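PDB 4AJ9: catalase-3 from Neurospora crassa, which breaks down hydrogen peroxide into water and oxygen with the help of a bound heme, and so probably protects the cell from its toxic effects. Local coordinates for residues C[143-147]-C[179-185]. Numbering follows the deposited sequence.
With HEM (protoporphyrin IX containing Fe), chain Y.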
loop_
_atom_site.group_PDB
_atom_site.type_symbol
_atom_site.label_atom_id
_atom_site.label_comp_id
_atom_site.label_asym_id
_atom_site.label_seq_id
_atom_site.Cartn_x
_atom_site.Cartn_y
_atom_site.Cartn_z
ATOM N N PHE C 143 -24.866 -20.091 -10.093
ATOM C CA PHE C 143 -23.777 -19.291 -10.621
ATOM C C PHE C 143 -23.255 -19.819 -11.961
ATOM O O PHE C 143 -23.553 -20.945 -12.334
ATOM C CB PHE C 143 -22.653 -19.158 -9.604
ATOM C CG PHE C 143 -21.803 -17.941 -9.829
ATOM C CD1 PHE C 143 -22.296 -16.679 -9.538
ATOM C CD2 PHE C 143 -20.543 -18.053 -10.372
ATOM C CE1 PHE C 143 -21.526 -15.552 -9.757
ATOM C CE2 PHE C 143 -19.770 -16.933 -10.603
ATOM C CZ PHE C 143 -20.262 -15.677 -10.300
ATOM N N PHE C 144 -22.471 -19.002 -12.667
ATOM C CA PHE C 144 -22.052 -19.300 -14.044
ATOM C C PHE C 144 -21.117 -20.488 -14.202
ATOM O O PHE C 144 -21.115 -21.152 -15.245
ATOM C CB PHE C 144 -21.317 -18.106 -14.669
ATOM C CG PHE C 144 -22.169 -16.885 -14.870
ATOM C CD1 PHE C 144 -23.005 -16.771 -15.978
ATOM C CD2 PHE C 144 -22.101 -15.832 -13.980
ATOM C CE1 PHE C 144 -23.768 -15.623 -16.177
ATOM C CE2 PHE C 144 -22.864 -14.681 -14.170
ATOM C CZ PHE C 144 -23.691 -14.576 -15.268
ATOM N N ILE C 145 -20.286 -20.730 -13.200
ATOM C CA ILE C 145 -19.182 -21.664 -13.373
ATOM C C ILE C 145 -19.120 -22.608 -12.197
ATOM O O ILE C 145 -19.681 -22.322 -11.149
ATOM C CB ILE C 145 -17.838 -20.934 -13.508
ATOM C CG1 ILE C 145 -17.652 -19.982 -12.321
ATOM C CG2 ILE C 145 -17.780 -20.160 -14.843
ATOM C CD1 ILE C 145 -16.294 -19.375 -12.211
ATOM N N GLN C 146 -18.436 -23.731 -12.387
ATOM C CA GLN C 146 -18.479 -24.838 -11.430
ATOM C C GLN C 146 -17.187 -24.978 -10.632
ATOM O O GLN C 146 -17.093 -25.797 -9.734
ATOM C CB GLN C 146 -18.770 -26.151 -12.166
ATOM C CG GLN C 146 -20.053 -26.123 -12.983
ATOM C CD GLN C 146 -20.315 -27.420 -13.717
ATOM O OE1 GLN C 146 -19.482 -27.884 -14.499
ATOM N NE2 GLN C 146 -21.480 -28.016 -13.471
ATOM N N ASP C 147 -16.189 -24.175 -10.964
ATOM C CA ASP C 147 -14.917 -24.255 -10.264
ATOM C C ASP C 147 -14.355 -22.836 -10.115
ATOM O O ASP C 147 -14.264 -22.099 -11.088
ATOM C CB ASP C 147 -13.961 -25.168 -11.038
ATOM C CG ASP C 147 -12.681 -25.487 -10.268
ATOM O OD1 ASP C 147 -12.077 -24.562 -9.664
ATOM O OD2 ASP C 147 -12.274 -26.676 -10.273
ATOM N N PHE C 179 -17.608 -16.292 -24.143
ATOM C CA PHE C 179 -17.432 -17.097 -22.934
ATOM C C PHE C 179 -18.656 -17.953 -22.598
ATOM O O PHE C 179 -18.518 -19.125 -22.270
ATOM C CB PHE C 179 -17.058 -16.241 -21.718
ATOM C CG PHE C 179 -16.793 -17.056 -20.478
ATOM C CD1 PHE C 179 -15.556 -17.653 -20.280
ATOM C CD2 PHE C 179 -17.784 -17.245 -19.526
ATOM C CE1 PHE C 179 -15.300 -18.422 -19.145
ATOM C CE2 PHE C 179 -17.541 -18.011 -18.385
ATOM C CZ PHE C 179 -16.292 -18.601 -18.197
ATOM N N PHE C 180 -19.847 -17.367 -22.684
ATOM C CA PHE C 180 -21.079 -18.081 -22.354
ATOM C C PHE C 180 -21.244 -19.308 -23.235
ATOM O O PHE C 180 -21.753 -20.342 -22.801
ATOM C CB PHE C 180 -22.292 -17.165 -22.548
ATOM C CG PHE C 180 -22.330 -15.988 -21.612
ATOM C CD1 PHE C 180 -21.730 -16.055 -20.361
ATOM C CD2 PHE C 180 -22.975 -14.819 -21.980
ATOM C CE1 PHE C 180 -21.785 -14.975 -19.490
ATOM C CE2 PHE C 180 -23.014 -13.732 -21.119
ATOM C CZ PHE C 180 -22.421 -13.817 -19.871
ATOM N N SER C 181 -20.819 -19.186 -24.482
ATOM C CA SER C 181 -21.024 -20.250 -25.448
ATOM C C SER C 181 -19.861 -21.242 -25.461
ATOM O O SER C 181 -20.029 -22.397 -25.845
ATOM C CB SER C 181 -21.303 -19.673 -26.842
ATOM O OG SER C 181 -20.214 -18.902 -27.328
ATOM N N SER C 182 -18.689 -20.784 -25.033
ATOM C CA SER C 182 -17.506 -21.635 -24.940
ATOM C C SER C 182 -17.498 -22.447 -23.648
ATOM O O SER C 182 -16.807 -23.458 -23.551
ATOM C CB SER C 182 -16.238 -20.785 -24.993
ATOM O OG SER C 182 -16.030 -20.241 -26.284
ATOM N N GLN C 183 -18.271 -21.987 -22.666
ATOM C CA GLN C 183 -18.302 -22.556 -21.315
ATOM C C GLN C 183 -19.757 -22.753 -20.891
ATOM O O GLN C 183 -20.299 -21.954 -20.122
ATOM C CB GLN C 183 -17.608 -21.588 -20.341
ATOM C CG GLN C 183 -17.395 -22.126 -18.925
ATOM C CD GLN C 183 -16.370 -23.232 -18.907
ATOM O OE1 GLN C 183 -15.181 -22.991 -18.678
ATOM N NE2 GLN C 183 -16.819 -24.456 -19.187
ATOM N N PRO C 184 -20.404 -23.825 -21.390
ATOM C CA PRO C 184 -21.873 -23.899 -21.337
ATOM C C PRO C 184 -22.482 -23.962 -19.938
ATOM O O PRO C 184 -23.683 -23.754 -19.820
ATOM C CB PRO C 184 -22.194 -25.178 -22.128
ATOM C CG PRO C 184 -21.023 -25.359 -23.040
ATOM C CD PRO C 184 -19.828 -24.874 -22.250
ATOM N N SER C 185 -21.689 -24.228 -18.902
ATOM C CA SER C 185 -22.250 -24.234 -17.559
ATOM C C SER C 185 -22.884 -22.865 -17.298
ATOM O O SER C 185 -23.830 -22.749 -16.525
ATOM C CB SER C 185 -21.169 -24.530 -16.516
ATOM O OG SER C 185 -20.176 -23.522 -16.532
HETATM C CHA HEM Y . -17.669 -9.869 -4.119
HETATM C CHB HEM Y . -21.374 -13.011 -4.420
HETATM C CHC HEM Y . -18.472 -16.150 -6.699
HETATM C CHD HEM Y . -14.637 -13.399 -5.606
HETATM C C1A HEM Y . -18.938 -10.414 -4.036
HETATM C C2A HEM Y . -20.130 -9.765 -3.501
HETATM C C3A HEM Y . -21.152 -10.633 -3.602
HETATM C C4A HEM Y . -20.643 -11.861 -4.179
HETATM C CMA HEM Y . -22.622 -10.410 -3.168
HETATM C CAA HEM Y . -20.194 -8.309 -2.968
HETATM C CBA HEM Y . -20.129 -8.256 -1.445
HETATM C CGA HEM Y . -20.303 -6.824 -1.013
HETATM O O1A HEM Y . -19.313 -6.206 -0.552
HETATM O O2A HEM Y . -21.439 -6.292 -1.137
HETATM C C1B HEM Y . -20.896 -14.164 -5.013
HETATM C C2B HEM Y . -21.629 -15.408 -5.172
HETATM C C3B HEM Y . -20.837 -16.274 -5.824
HETATM C C4B HEM Y . -19.572 -15.610 -6.068
HETATM C CMB HEM Y . -23.079 -15.599 -4.672
HETATM C CAB HEM Y . -21.114 -17.745 -6.215
HETATM C CBB HEM Y . -21.992 -18.481 -5.524
HETATM C C1C HEM Y . -17.182 -15.711 -6.521
HETATM C C2C HEM Y . -15.972 -16.478 -6.780
HETATM C C3C HEM Y . -14.930 -15.693 -6.492
HETATM C C4C HEM Y . -15.436 -14.437 -6.002
HETATM C CMC HEM Y . -15.925 -17.912 -7.340
HETATM C CAC HEM Y . -13.434 -16.028 -6.547
HETATM C CBC HEM Y . -13.035 -17.274 -6.286
HETATM C C1D HEM Y . -15.079 -12.202 -5.125
HETATM C C2D HEM Y . -14.211 -11.125 -4.724
HETATM C C3D HEM Y . -15.156 -10.024 -4.263
HETATM C C4D HEM Y . -16.495 -10.548 -4.423
HETATM C CMD HEM Y . -12.668 -11.121 -4.768
HETATM C CAD HEM Y . -14.760 -8.643 -3.717
HETATM C CBD HEM Y . -14.783 -8.747 -2.196
HETATM C CGD HEM Y . -14.286 -7.458 -1.597
HETATM O O1D HEM Y . -14.606 -7.196 -0.413
HETATM O O2D HEM Y . -13.600 -6.687 -2.315
HETATM N NA HEM Y . -19.294 -11.687 -4.433
HETATM N NB HEM Y . -19.651 -14.331 -5.565
HETATM N NC HEM Y . -16.812 -14.473 -6.043
HETATM N ND HEM Y . -16.405 -11.837 -4.932
HETATM FE FE HEM Y . -18.060 -13.117 -5.145
HETATM O O HOH W 1 -25.056 -21.247 -14.768
HETATM O O HOH W 2 -17.864 -23.984 -15.375
#
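Phe144 and Phe180 meet through matching torsions: each ring is set anti to its own carbonyl carbon (chi1 near -65° in both), which brings CE1 of Phe144 to 3.9 Å from CE1 of Phe180. Their planes are nearly parallel, 11° apart, but the rings are offset, with centroids 5.8 Å apart and little of one lying over the other. In Ser185 the hydroxyl lies between the backbone N and the carbonyl carbon (chi1 62°), where OG donates to Phe144 O over 2.9 Å, in the carbonyl plane. The methyl CG2 of Ile145 meets the edge of the Phe179 ring, 4.0 Å from CZ, while the CG of Gln146 rests against CB of Ser185; the amide NE2 of Gln146 turns to Phe438 O. The contact illustrates how a catalase backs the wall of its heme pocket: the loop 143-147, which follows strand 131-138 of the antiparallel beta-barrel and leads to helix 151-158, is held between the heme on one side and the end of helix 174-182 on the other. Phe143 belongs to the first shell and faces the porphyrin, its CG 3.7 Å from the vinyl carbon CAB; behind it, CD2 of Phe144 covers the opposite face of its ring. With an alanine at Phe143, a gap would probably open beside that vinyl group, and the Phe144 ring would lose one of the surfaces against which it packs. Two waters fasten the loop to Ser185. One donates to both Phe143 O and Ser185 O; the other accepts from Gln146 N and donates to Ser185 OG at 2.6 Å, so that this buried hydroxyl has two polar partners. Leu154 of helix 151-158 packs on both Phe143 and Phe144, and Ser398 of a neighbouring subunit lies against Phe179.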